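Local structure of phenol hydroxylase component phN (Pseudomonas stutzeri, 3U52) at residues 63-68 and 135-140; 93-98 and 349-354; 155-160 and 488-493. The protein probably catalyses the dioxygen-dependent hydroxylation of phenol at a diiron centre, as part of a bacterial multicomponent monooxygenase. All blocks are in the same frame, centred on the assembly; numbering follows the deposited sequence.

Contact 1: 63-68 and 135-140; sequences KYQAEK and AIDELR. With FE (Fe (III) ion), chain G.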
loop_
_atom_site.group_PDB
_atom_site.type_symbol
_atom_site.label_atom_id
_atom_site.label_comp_id
_atom_site.label_asym_id
_atom_site.label_seq_id
_atom_site.Cartn_x
_atom_site.Cartn_y
_atom_site.Cartn_z
ATOM N N LYS A 63 -4.088 11.018 12.253
ATOM C CA LYS A 63 -3.482 9.709 12.415
ATOM C C LYS A 63 -4.208 8.666 11.566
ATOM O O LYS A 63 -3.573 7.843 10.888
ATOM C CB LYS A 63 -3.541 9.287 13.878
ATOM C CG LYS A 63 -2.835 7.963 14.187
ATOM C CD LYS A 63 -3.136 7.541 15.599
ATOM C CE LYS A 63 -2.506 6.162 15.922
ATOM N NZ LYS A 63 -2.919 5.724 17.281
ATOM N N TYR A 64 -5.524 8.652 11.657
ATOM C CA TYR A 64 -6.265 7.618 10.955
ATOM C C TYR A 64 -6.324 7.829 9.441
ATOM O O TYR A 64 -6.248 6.866 8.657
ATOM C CB TYR A 64 -7.619 7.359 11.661
ATOM C CG TYR A 64 -7.279 6.812 13.077
ATOM C CD1 TYR A 64 -6.540 5.616 13.221
ATOM C CD2 TYR A 64 -7.604 7.524 14.255
ATOM C CE1 TYR A 64 -6.186 5.115 14.495
ATOM C CE2 TYR A 64 -7.247 7.045 15.514
ATOM C CZ TYR A 64 -6.537 5.838 15.634
ATOM O OH TYR A 64 -6.180 5.344 16.899
ATOM N N GLN A 65 -6.445 9.074 9.024
ATOM C CA GLN A 65 -6.509 9.346 7.593
ATOM C C GLN A 65 -5.147 9.113 6.946
ATOM O O GLN A 65 -5.101 8.667 5.813
ATOM C CB GLN A 65 -6.979 10.787 7.328
ATOM C CG GLN A 65 -8.416 11.030 7.767
ATOM C CD GLN A 65 -9.434 10.092 7.082
ATOM O OE1 GLN A 65 -9.878 10.327 5.997
ATOM N NE2 GLN A 65 -9.812 9.063 7.751
ATOM N N ALA A 66 -4.044 9.413 7.649
ATOM C CA ALA A 66 -2.710 9.174 7.092
ATOM C C ALA A 66 -2.481 7.673 6.837
ATOM O O ALA A 66 -1.895 7.293 5.816
ATOM C CB ALA A 66 -1.619 9.746 7.970
ATOM N N GLU A 67 -3.012 6.839 7.723
ATOM C CA GLU A 67 -2.919 5.367 7.593
ATOM C C GLU A 67 -3.659 4.835 6.352
ATOM O O GLU A 67 -3.070 4.043 5.579
ATOM C CB GLU A 67 -3.357 4.650 8.879
ATOM C CG GLU A 67 -3.296 3.103 8.814
ATOM C CD GLU A 67 -1.843 2.513 8.798
ATOM O OE1 GLU A 67 -0.858 3.267 9.068
ATOM O OE2 GLU A 67 -1.689 1.278 8.528
ATOM N N LYS A 68 -4.894 5.306 6.140
ATOM C CA LYS A 68 -5.683 4.962 4.965
ATOM C C LYS A 68 -5.001 5.444 3.681
ATOM O O LYS A 68 -4.923 4.687 2.693
ATOM C CB LYS A 68 -7.079 5.594 5.053
ATOM C CG LYS A 68 -7.850 5.157 6.342
ATOM C CD LYS A 68 -9.023 6.158 6.717
ATOM C CE LYS A 68 -9.988 6.384 5.573
ATOM N NZ LYS A 68 -10.615 5.065 5.354
ATOM N N ALA A 135 -15.890 19.159 4.744
ATOM C CA ALA A 135 -15.188 19.881 3.678
ATOM C C ALA A 135 -13.819 19.277 3.329
ATOM O O ALA A 135 -13.492 19.068 2.140
ATOM C CB ALA A 135 -15.019 21.366 4.074
ATOM N N ILE A 136 -12.997 19.011 4.334
ATOM C CA ILE A 136 -11.653 18.510 4.007
ATOM C C ILE A 136 -11.732 17.024 3.520
ATOM O O ILE A 136 -10.917 16.598 2.711
ATOM C CB ILE A 136 -10.647 18.759 5.153
ATOM C CG1 ILE A 136 -9.210 18.554 4.664
ATOM C CG2 ILE A 136 -10.992 17.832 6.294
ATOM C CD1 ILE A 136 -8.117 18.902 5.729
ATOM N N ASP A 137 -12.715 16.241 3.974
ATOM C CA ASP A 137 -12.955 14.921 3.338
ATOM C C ASP A 137 -13.324 15.018 1.860
ATOM O O ASP A 137 -12.922 14.167 1.049
ATOM C CB ASP A 137 -14.082 14.133 4.044
ATOM C CG ASP A 137 -13.792 13.779 5.485
ATOM O OD1 ASP A 137 -12.633 13.756 5.990
ATOM O OD2 ASP A 137 -14.810 13.526 6.174
ATOM N N GLU A 138 -14.154 15.995 1.479
ATOM C CA GLU A 138 -14.522 16.155 0.054
ATOM C C GLU A 138 -13.319 16.592 -0.781
ATOM O O GLU A 138 -13.189 16.176 -1.932
ATOM C CB GLU A 138 -15.648 17.163 -0.129
ATOM C CG GLU A 138 -16.832 16.838 0.769
ATOM C CD GLU A 138 -17.568 15.566 0.311
ATOM O OE1 GLU A 138 -18.562 15.206 0.944
ATOM O OE2 GLU A 138 -17.148 14.921 -0.684
ATOM N N LEU A 139 -12.466 17.443 -0.221
ATOM C CA LEU A 139 -11.211 17.746 -0.863
ATOM C C LEU A 139 -10.425 16.447 -1.100
ATOM O O LEU A 139 -9.838 16.214 -2.152
ATOM C CB LEU A 139 -10.373 18.654 0.047
ATOM C CG LEU A 139 -9.064 19.114 -0.642
ATOM C CD1 LEU A 139 -9.291 19.774 -2.068
ATOM C CD2 LEU A 139 -8.232 20.052 0.309
ATOM N N ARG A 140 -10.362 15.619 -0.086
ATOM C CA ARG A 140 -9.666 14.354 -0.247
ATOM C C ARG A 140 -10.266 13.559 -1.384
ATOM O O ARG A 140 -9.547 13.000 -2.193
ATOM C CB ARG A 140 -9.773 13.532 1.022
ATOM C CG ARG A 140 -9.107 12.155 0.831
ATOM C CD ARG A 140 -9.045 11.401 2.076
ATOM N NE ARG A 140 -10.007 10.371 2.031
ATOM C CZ ARG A 140 -9.707 9.088 1.976
ATOM N NH1 ARG A 140 -8.441 8.681 1.978
ATOM N NH2 ARG A 140 -10.689 8.216 1.922
HETATM FE FE FE G . -17.407 12.842 -1.236
#

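Contact 2: 93-98 and 349-354; sequences YVNALK and HTWIPE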
loop_
_atom_site.group_PDB
_atom_site.type_symbol
_atom_site.label_atom_id
_atom_site.label_comp_id
_atom_site.label_asym_id
_atom_site.label_seq_id
_atom_site.Cartn_x
_atom_site.Cartn_y
_atom_site.Cartn_z
ATOM N N TYR A 93 -16.056 -0.625 -20.288
ATOM C CA TYR A 93 -16.190 -0.252 -18.867
ATOM C C TYR A 93 -15.627 1.134 -18.611
ATOM O O TYR A 93 -16.125 1.839 -17.734
ATOM C CB TYR A 93 -15.469 -1.288 -17.954
ATOM C CG TYR A 93 -15.276 -0.790 -16.515
ATOM C CD1 TYR A 93 -16.311 -0.903 -15.551
ATOM C CD2 TYR A 93 -14.097 -0.162 -16.125
ATOM C CE1 TYR A 93 -16.129 -0.439 -14.245
ATOM C CE2 TYR A 93 -13.910 0.307 -14.837
ATOM C CZ TYR A 93 -14.899 0.160 -13.904
ATOM O OH TYR A 93 -14.651 0.679 -12.646
ATOM N N VAL A 94 -14.583 1.542 -19.339
ATOM C CA VAL A 94 -13.915 2.805 -19.042
ATOM C C VAL A 94 -14.887 4.014 -19.278
ATOM O O VAL A 94 -14.723 5.073 -18.663
ATOM C CB VAL A 94 -12.616 2.945 -19.802
ATOM C CG1 VAL A 94 -11.873 4.270 -19.467
ATOM C CG2 VAL A 94 -11.724 1.717 -19.514
ATOM N N ASN A 95 -15.913 3.810 -20.096
ATOM C CA ASN A 95 -16.948 4.830 -20.271
ATOM C C ASN A 95 -17.680 5.259 -19.002
ATOM O O ASN A 95 -18.067 6.414 -18.898
ATOM C CB ASN A 95 -17.874 4.422 -21.402
ATOM C CG ASN A 95 -17.102 4.348 -22.731
ATOM O OD1 ASN A 95 -16.741 5.368 -23.292
ATOM N ND2 ASN A 95 -16.784 3.145 -23.174
ATOM N N ALA A 96 -17.790 4.355 -18.038
ATOM C CA ALA A 96 -18.329 4.673 -16.741
ATOM C C ALA A 96 -17.386 5.641 -16.057
ATOM O O ALA A 96 -17.842 6.547 -15.379
ATOM C CB ALA A 96 -18.472 3.460 -15.942
ATOM N N LEU A 97 -16.079 5.504 -16.274
ATOM C CA LEU A 97 -15.097 6.405 -15.618
ATOM C C LEU A 97 -14.996 7.798 -16.260
ATOM O O LEU A 97 -14.659 8.797 -15.578
ATOM C CB LEU A 97 -13.715 5.725 -15.499
ATOM C CG LEU A 97 -13.665 4.324 -14.825
ATOM C CD1 LEU A 97 -12.235 3.741 -14.862
ATOM C CD2 LEU A 97 -14.223 4.304 -13.381
ATOM N N LYS A 98 -15.250 7.869 -17.578
ATOM C CA LYS A 98 -15.311 9.188 -18.302
ATOM C C LYS A 98 -16.462 10.014 -17.753
ATOM O O LYS A 98 -16.300 11.190 -17.456
ATOM C CB LYS A 98 -15.503 8.963 -19.795
ATOM C CG LYS A 98 -14.411 8.071 -20.390
ATOM C CD LYS A 98 -14.707 7.644 -21.811
ATOM C CE LYS A 98 -13.790 6.461 -22.232
ATOM N NZ LYS A 98 -13.873 6.240 -23.708
ATOM N N HIS A 349 -18.233 6.917 -25.349
ATOM C CA HIS A 349 -18.884 6.093 -26.385
ATOM C C HIS A 349 -20.171 5.408 -25.935
ATOM O O HIS A 349 -20.393 5.204 -24.737
ATOM C CB HIS A 349 -17.920 4.973 -26.829
ATOM C CG HIS A 349 -16.558 5.476 -27.211
ATOM N ND1 HIS A 349 -16.362 6.413 -28.186
ATOM C CD2 HIS A 349 -15.326 5.168 -26.734
ATOM C CE1 HIS A 349 -15.069 6.656 -28.319
ATOM N NE2 HIS A 349 -14.416 5.919 -27.438
ATOM N N THR A 350 -21.026 5.044 -26.894
ATOM C CA THR A 350 -22.188 4.211 -26.610
ATOM C C THR A 350 -22.191 3.125 -27.686
ATOM O O THR A 350 -21.353 3.141 -28.566
ATOM C CB THR A 350 -23.531 5.000 -26.700
ATOM O OG1 THR A 350 -23.701 5.411 -28.046
ATOM C CG2 THR A 350 -23.571 6.297 -25.750
ATOM N N TRP A 351 -23.131 2.192 -27.636
ATOM C CA TRP A 351 -23.051 1.033 -28.529
ATOM C C TRP A 351 -24.363 0.334 -28.321
ATOM O O TRP A 351 -25.112 0.684 -27.403
ATOM C CB TRP A 351 -21.900 0.075 -28.118
ATOM C CG TRP A 351 -21.966 -0.336 -26.635
ATOM C CD1 TRP A 351 -22.696 -1.382 -26.114
ATOM C CD2 TRP A 351 -21.342 0.307 -25.501
ATOM N NE1 TRP A 351 -22.577 -1.423 -24.735
ATOM C CE2 TRP A 351 -21.742 -0.414 -24.327
ATOM C CE3 TRP A 351 -20.475 1.391 -25.350
ATOM C CZ2 TRP A 351 -21.287 -0.068 -23.039
ATOM C CZ3 TRP A 351 -20.037 1.751 -24.044
ATOM C CH2 TRP A 351 -20.448 1.033 -22.918
ATOM N N ILE A 352 -24.647 -0.653 -29.155
ATOM C CA ILE A 352 -25.811 -1.492 -28.910
ATOM C C ILE A 352 -25.413 -2.650 -27.961
ATOM O O ILE A 352 -24.420 -3.289 -28.191
ATOM C CB ILE A 352 -26.397 -1.979 -30.270
ATOM C CG1 ILE A 352 -26.889 -0.751 -31.053
ATOM C CG2 ILE A 352 -27.524 -2.993 -30.073
ATOM C CD1 ILE A 352 -27.134 -1.038 -32.506
ATOM N N PRO A 353 -26.187 -2.901 -26.888
ATOM C CA PRO A 353 -25.901 -3.987 -25.955
ATOM C C PRO A 353 -25.799 -5.373 -26.654
ATOM O O PRO A 353 -26.506 -5.615 -27.649
ATOM C CB PRO A 353 -27.109 -3.943 -24.983
ATOM C CG PRO A 353 -28.219 -3.120 -25.778
ATOM C CD PRO A 353 -27.389 -2.122 -26.498
ATOM N N GLU A 354 -24.942 -6.259 -26.144
ATOM C CA GLU A 354 -24.822 -7.632 -26.691
ATOM C C GLU A 354 -26.108 -8.382 -26.472
ATOM O O GLU A 354 -26.888 -8.011 -25.608
ATOM C CB GLU A 354 -23.684 -8.418 -26.020
ATOM C CG GLU A 354 -22.352 -7.741 -25.985
ATOM C CD GLU A 354 -21.866 -7.329 -27.371
ATOM O OE1 GLU A 354 -21.256 -6.240 -27.470
ATOM O OE2 GLU A 354 -22.088 -8.077 -28.355
#

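Contact 3: 155-160 and 488-493; sequences HFNGLH and GSPDQK. With CU (copper (II) ion), chain J.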
loop_
_atom_site.group_PDB
_atom_site.type_symbol
_atom_site.label_atom_id
_atom_site.label_comp_id
_atom_site.label_asym_id
_atom_site.label_seq_id
_atom_site.Cartn_x
_atom_site.Cartn_y
_atom_site.Cartn_z
ATOM N N HIS A 155 -4.257 5.880 -20.985
ATOM C CA HIS A 155 -4.461 4.745 -21.897
ATOM C C HIS A 155 -5.795 4.746 -22.641
ATOM O O HIS A 155 -5.995 3.903 -23.539
ATOM C CB HIS A 155 -4.307 3.412 -21.153
ATOM C CG HIS A 155 -2.895 3.146 -20.728
ATOM N ND1 HIS A 155 -1.940 2.671 -21.607
ATOM C CD2 HIS A 155 -2.257 3.354 -19.549
ATOM C CE1 HIS A 155 -0.768 2.601 -20.995
ATOM N NE2 HIS A 155 -0.935 2.988 -19.736
ATOM N N PHE A 156 -6.706 5.623 -22.212
ATOM C CA PHE A 156 -8.073 5.687 -22.764
ATOM C C PHE A 156 -8.489 7.145 -23.065
ATOM O O PHE A 156 -7.914 8.069 -22.510
ATOM C CB PHE A 156 -9.099 5.013 -21.815
ATOM C CG PHE A 156 -8.846 3.524 -21.598
ATOM C CD1 PHE A 156 -9.303 2.574 -22.511
ATOM C CD2 PHE A 156 -8.092 3.097 -20.505
ATOM C CE1 PHE A 156 -9.040 1.204 -22.333
ATOM C CE2 PHE A 156 -7.832 1.732 -20.277
ATOM C CZ PHE A 156 -8.316 0.772 -21.192
ATOM N N ASN A 157 -9.484 7.337 -23.932
ATOM C CA ASN A 157 -9.820 8.694 -24.394
ATOM C C ASN A 157 -10.946 9.200 -23.511
ATOM O O ASN A 157 -11.499 8.437 -22.751
ATOM C CB ASN A 157 -10.172 8.688 -25.891
ATOM C CG ASN A 157 -8.933 8.458 -26.792
ATOM O OD1 ASN A 157 -7.876 9.026 -26.537
ATOM N ND2 ASN A 157 -9.061 7.598 -27.818
ATOM N N GLY A 158 -11.232 10.494 -23.548
ATOM C CA GLY A 158 -12.393 11.028 -22.885
ATOM C C GLY A 158 -12.214 11.371 -21.410
ATOM O O GLY A 158 -13.149 11.854 -20.773
ATOM N N LEU A 159 -11.021 11.169 -20.862
ATOM C CA LEU A 159 -10.780 11.439 -19.442
ATOM C C LEU A 159 -9.902 12.675 -19.268
ATOM O O LEU A 159 -9.571 13.028 -18.152
ATOM C CB LEU A 159 -10.083 10.223 -18.767
ATOM C CG LEU A 159 -10.965 8.987 -18.626
ATOM C CD1 LEU A 159 -10.310 7.793 -19.238
ATOM C CD2 LEU A 159 -11.229 8.752 -17.168
ATOM N N HIS A 160 -9.565 13.361 -20.361
ATOM C CA HIS A 160 -8.442 14.309 -20.370
ATOM C C HIS A 160 -8.751 15.745 -19.990
ATOM O O HIS A 160 -7.812 16.544 -19.743
ATOM C CB HIS A 160 -7.710 14.290 -21.753
ATOM C CG HIS A 160 -8.629 14.474 -22.919
ATOM N ND1 HIS A 160 -9.013 15.712 -23.367
ATOM C CD2 HIS A 160 -9.289 13.577 -23.688
ATOM C CE1 HIS A 160 -9.848 15.580 -24.382
ATOM N NE2 HIS A 160 -10.045 14.294 -24.588
ATOM N N GLY A 488 -15.339 0.528 -33.456
ATOM C CA GLY A 488 -14.494 1.233 -34.387
ATOM C C GLY A 488 -13.754 2.394 -33.771
ATOM O O GLY A 488 -13.159 3.214 -34.491
ATOM N N SER A 489 -13.805 2.517 -32.455
ATOM C CA SER A 489 -13.201 3.686 -31.814
ATOM C C SER A 489 -11.766 3.367 -31.552
ATOM O O SER A 489 -11.415 2.201 -31.553
ATOM C CB SER A 489 -13.876 3.958 -30.476
ATOM O OG SER A 489 -13.722 2.813 -29.629
ATOM N N PRO A 490 -10.923 4.384 -31.338
ATOM C CA PRO A 490 -9.536 4.113 -30.884
ATOM C C PRO A 490 -9.446 3.328 -29.578
ATOM O O PRO A 490 -8.579 2.430 -29.477
ATOM C CB PRO A 490 -8.919 5.502 -30.740
ATOM C CG PRO A 490 -9.760 6.380 -31.613
ATOM C CD PRO A 490 -11.153 5.809 -31.604
ATOM N N ASP A 491 -10.355 3.569 -28.608
ATOM C CA ASP A 491 -10.390 2.744 -27.392
ATOM C C ASP A 491 -10.574 1.265 -27.726
ATOM O O ASP A 491 -9.799 0.449 -27.222
ATOM C CB ASP A 491 -11.505 3.144 -26.430
ATOM C CG ASP A 491 -11.125 4.334 -25.475
ATOM O OD1 ASP A 491 -10.017 4.917 -25.560
ATOM O OD2 ASP A 491 -11.977 4.672 -24.604
ATOM N N GLN A 492 -11.581 0.908 -28.562
ATOM C CA GLN A 492 -11.777 -0.487 -28.981
ATOM C C GLN A 492 -10.524 -1.089 -29.673
ATOM O O GLN A 492 -10.103 -2.185 -29.328
ATOM C CB GLN A 492 -12.993 -0.661 -29.899
ATOM C CG GLN A 492 -13.259 -2.132 -30.177
ATOM C CD GLN A 492 -14.149 -2.393 -31.377
ATOM O OE1 GLN A 492 -15.001 -3.265 -31.318
ATOM N NE2 GLN A 492 -13.936 -1.673 -32.464
ATOM N N LYS A 493 -9.930 -0.357 -30.609
ATOM C CA LYS A 493 -8.681 -0.795 -31.271
ATOM C C LYS A 493 -7.495 -1.006 -30.301
ATOM O O LYS A 493 -6.762 -1.988 -30.407
ATOM C CB LYS A 493 -8.320 0.209 -32.392
ATOM C CG LYS A 493 -9.471 0.248 -33.489
ATOM C CD LYS A 493 -9.224 1.257 -34.641
ATOM C CE LYS A 493 -10.121 0.901 -35.858
ATOM N NZ LYS A 493 -9.503 1.416 -37.140
HETATM CU CU CU J . -2.687 2.108 -23.474
HETATM O O HOH W 1 -7.365 4.175 -26.110
HETATM O O HOH W 2 -11.724 6.042 -28.012
#

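Contact 1: 63-68 and 135-140
Gln65 and Lys68 of helix 58-81 meet Arg140 of helix 125-155 at the ends of their side chains. The short helical segments run almost parallel, 10° apart, but their axes come no closer than 13.4 Å, so the meeting is left chiefly to long side chains. Arg140 suits this: it leaves its helix with CG anti to the backbone N (chi1 177°) and stays extended until a bend at chi3. The end of the Gln65 amide reaches over one face of the Arg140 guanidinium toward its rim, steeply tilted (67°), with no hydrogen bond between them. Lys68 crosses Arg140 at about a right angle, its CE 4.1 Å from Arg140 NH2. This meeting is loose; the firm grip comes from outside, where Arg140 forms salt bridges with Glu69 and Asp232, probably balancing the like charges, and Lys68 NZ hydrogen-bonds to the carbonyl oxygen of Ser228 and the hydroxyl of Ser231. Helix 125-155 carries a Glu-x-x-His pair of the diiron hydroxylase bundle: Glu138 OE2 binds iron at 2.2 Å, and Glu108 and His141 bind the same ion. Second-shell Asp137 is hydrogen-bonded to Tyr61 and to His236, a ligand of the other iron, and salt-bridged to Arg235. On helix 58-81, by contrast, Tyr64 is exposed, with Lys63 CD over one ring face, while Glu67 forms a salt bridge with Lys70 of the second subunit.

Contact 2: 93-98 and 349-354
Helix 94-103 meets the loop that follows helix 331-342: Asn95 and Lys98 from the helix touch His349 and Trp351 from the loop. Asn95 OD1 takes the hydrogen bond that crosses the contact. His349 N donates to Asn95 OD1 at 3.0 Å with an N-H...O angle of 161°. Lys98 NZ, one helical turn along from Asn95, gives the same OD1 a second bond of 3.0 Å. The two donors come from opposite faces of the amide plane, each well above it, so the oxygen is gripped from both sides. Asparagine fits because its other end is a donor: ND2 bonds to the carbonyl of Arg92, which fixes the rotation of the amide. The loop is extended here and leads to Glu354, the N-cap of helix 355-364, so the contact joins helix 94-103 to the approach of helix 355-364. Trp351 CZ3 lies 3.6 Å from Asn95 ND2, and the Trp351 ring makes a T-shaped pair with Trp336. Lys98, extended beyond CG, brings NZ to 3.5 Å from His349 CD2 and also forms a salt bridge with Asp491. The imidazole of His349 is held at ND1 by the carbonyl of Phe484. By contrast, the buried carbonyl oxygen of His349 has no partner in the model.

Contact 3: 155-160 and 488-493
Asp491, in the first turn of helix 490-498, reaches across to the backbone and side chains of Phe156 and Asn157 in the loop after helix 125-155. From CB the chain turns so that CG lies anti to the carbonyl carbon, chi1 -84°, which brings the carboxylate round to the loop. CG comes to the edge of the Phe156 ring, in its plane and 3.9 Å from CD1, with ring and carboxylate almost perpendicular. At the tip, OD1 accepts from Asn157 N at 3.0 Å through its syn lone pair, the bond somewhat bent at 146°. The same oxygen takes a water 2.8 Å away, and that water also donates to the carbonyl oxygen of His155. OD2 is paired with Lys98 in a salt bridge. The Asn157 amide slides past the carboxylate, nearly coplanar with it, and its ND2 packs 3.6 Å from Pro490 CB. A second water accepts from both Asn157 ND2 and Asp491 N, a helix-start amide with no earlier turn to bond to. Ser489 is the N-cap, its OG accepting from Gln492 N at 3.1 Å, and proline suits the next place, where no backbone N-H is needed. His155, the first residue of 155-160, binds copper through ND1 at 2.1 Å, with His494 of helix 490-498 as the second protein ligand. The positive charge of Lys98 and the amino end of the helix would both favour the ionised form of the Asp491 carboxylate.

In the fold
From the N terminus the chain lays down 63-68 in helix 58-81, then 93-98 in helix 94-103, before 135-140 closes contact 1 on helix 125-155. The first segment of contact 2 therefore falls inside the loop of contact 1, and these two cross. At the end of helix 125-155 the chain opens contact 3 at 155-160. Contact 2 closes at 349-354 and contact 3 only at 488-493, near the C terminus, so these two also cross, whereas contacts 1 and 3 follow in series. Contact 1 joins helices beside the diiron site, its centre 32 Å from each of the others. Contacts 2 and 3, centres 11 Å apart, touch directly and tie the later chain to helix 94-103 and to the loop after helix 125-155.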